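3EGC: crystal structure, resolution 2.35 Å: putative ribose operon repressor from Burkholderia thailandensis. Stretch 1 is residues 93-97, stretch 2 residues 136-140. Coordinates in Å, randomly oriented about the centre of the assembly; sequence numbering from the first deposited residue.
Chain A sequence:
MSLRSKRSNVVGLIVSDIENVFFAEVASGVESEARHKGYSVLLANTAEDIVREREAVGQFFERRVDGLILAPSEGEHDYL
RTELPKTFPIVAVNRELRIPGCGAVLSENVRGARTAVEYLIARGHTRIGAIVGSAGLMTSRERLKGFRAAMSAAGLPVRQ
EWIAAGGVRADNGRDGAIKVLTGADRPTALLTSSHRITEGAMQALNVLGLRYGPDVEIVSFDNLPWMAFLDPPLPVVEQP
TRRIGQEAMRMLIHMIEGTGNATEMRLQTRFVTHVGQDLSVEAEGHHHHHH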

# COMPACT_ATOMS: atom_id res chain seq x y z
N VAL A 93 15.41 -1.50 8.67
CA VAL A 93 15.09 -2.16 7.37
C VAL A 93 15.23 -1.11 6.30
O VAL A 93 15.04 0.12 6.60
CB VAL A 93 13.62 -2.72 7.32
CG1 VAL A 93 13.49 -3.85 8.26
CG2 VAL A 93 12.61 -1.57 7.65
N ASN A 94 15.53 -1.60 5.09
CA ASN A 94 15.50 -0.83 3.86
C ASN A 94 16.74 0.06 3.74
O ASN A 94 17.47 0.01 2.71
CB ASN A 94 14.17 -0.08 3.72
CG ASN A 94 14.15 0.93 2.56
OD1 ASN A 94 13.83 2.11 2.75
ND2 ASN A 94 14.51 0.49 1.38
N ARG A 95 16.99 0.85 4.79
CA ARG A 95 18.15 1.74 4.86
C ARG A 95 18.90 1.42 6.15
O ARG A 95 18.26 1.27 7.18
CB ARG A 95 17.75 3.24 4.87
CG ARG A 95 17.37 3.80 3.51
CD ARG A 95 15.94 4.20 3.41
NE ARG A 95 15.67 5.50 4.01
CZ ARG A 95 14.69 6.33 3.66
NH1 ARG A 95 13.84 6.05 2.68
NH2 ARG A 95 14.56 7.46 4.33
N GLU A 96 20.22 1.34 6.08
CA GLU A 96 21.02 1.01 7.25
C GLU A 96 21.16 2.22 8.18
O GLU A 96 20.96 3.38 7.76
CB GLU A 96 22.40 0.48 6.83
CG GLU A 96 23.21 1.58 6.24
CD GLU A 96 24.50 1.11 5.61
OE1 GLU A 96 25.39 1.74 5.34
OE2 GLU A 96 24.83 0.07 5.31
N LEU A 97 21.52 1.97 9.43
CA LEU A 97 21.72 3.03 10.40
C LEU A 97 23.19 3.42 10.52
O LEU A 97 23.51 4.62 10.61
CB LEU A 97 21.23 2.59 11.76
CG LEU A 97 19.88 3.07 12.28
CD1 LEU A 97 19.14 3.85 11.21
CD2 LEU A 97 19.06 1.90 12.85
N GLY A 136 20.93 11.53 -1.02
CA GLY A 136 21.69 11.02 0.11
C GLY A 136 21.55 9.54 0.48
O GLY A 136 22.51 8.91 1.03
N LEU A 137 20.38 8.98 0.19
CA LEU A 137 19.97 7.69 0.78
C LEU A 137 20.81 6.53 0.33
O LEU A 137 21.31 6.53 -0.76
CB LEU A 137 18.48 7.37 0.45
CG LEU A 137 17.48 8.34 0.98
CD1 LEU A 137 16.14 8.11 0.30
CD2 LEU A 137 17.39 8.21 2.52
N MET A 138 20.92 5.54 1.18
CA MET A 138 21.63 4.32 0.87
C MET A 138 21.01 3.64 -0.38
O MET A 138 21.72 3.13 -1.27
CB MET A 138 21.58 3.38 2.10
CG MET A 138 22.51 2.16 2.02
SD MET A 138 21.95 0.65 2.95
CE MET A 138 20.73 0.15 1.77
N THR A 139 19.70 3.64 -0.44
CA THR A 139 19.04 2.98 -1.54
C THR A 139 19.33 3.68 -2.88
O THR A 139 19.78 3.03 -3.82
CB THR A 139 17.54 2.90 -1.30
OG1 THR A 139 17.06 4.22 -1.01
CG2 THR A 139 17.24 1.92 -0.13
N SER A 140 19.12 4.99 -2.95
CA SER A 140 19.50 5.77 -4.12
C SER A 140 20.94 5.58 -4.49
O SER A 140 21.25 5.45 -5.67
CB SER A 140 19.33 7.26 -3.89
OG SER A 140 18.08 7.52 -3.39

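What joins the two stretches? Mostly van der Waals packing, which buries 317 Å² counting both sides. The one hydrogen bond across the contact is weak: Glu-96 N points at Met-138 SD over 3.6 Å, with an N-H...S angle of 151°. Sulfur is a poor acceptor, in keeping with a weak bond at this distance. The closest pair of CA atoms is that of Arg-95 and Met-138, 5.9 Å apart.

How does Met-138 reach its partners? Its CA-to-CB bond points toward the first stretch, and chi1 and chi2 are both t, at -169° and -151°, which extends the chain as far as the sulfur. Chi3 then turns to p, at 77°, and the terminal methyl lies 3.4 Å from its neighbor, Met-138 CE to Asn-94 O. The sulfur meanwhile sits 3.6 Å from the side chain of Glu-96, Met-138 SD to Glu-96 CG, touching its aliphatic part. An unbranched, flexible methionine can serve both neighbors from the first turn of the helix.

How is Arg-95 arranged? With chi1 m at -78°, chi2 off its wells at 114° and chi3 p at 80°, the side chain is not fully extended. Its guanidinium lies with one face against Leu-137, Arg-95 NH2 to Leu-137 CD2 being 3.4 Å. The flat group can accept a methyl there while NH2 is hydrogen-bonded elsewhere in the structure. Leu-137, at the N-cap position, adopts m,t; its CA-to-CB bond points toward the first stretch, and CD2 meets the guanidinium.

What does Thr-139 contribute? Its chi1 is p, at 53°, and its methyl, Thr-139 CG2, lies 3.4 Å from both Asn-94 O and Asn-94 ND2, and 4.1 Å from Arg-95 CG. Asn-94, t at chi1, starts sideways, yet its end comes nearer the helix. The small branched threonine thus fills a buried position with its methyl.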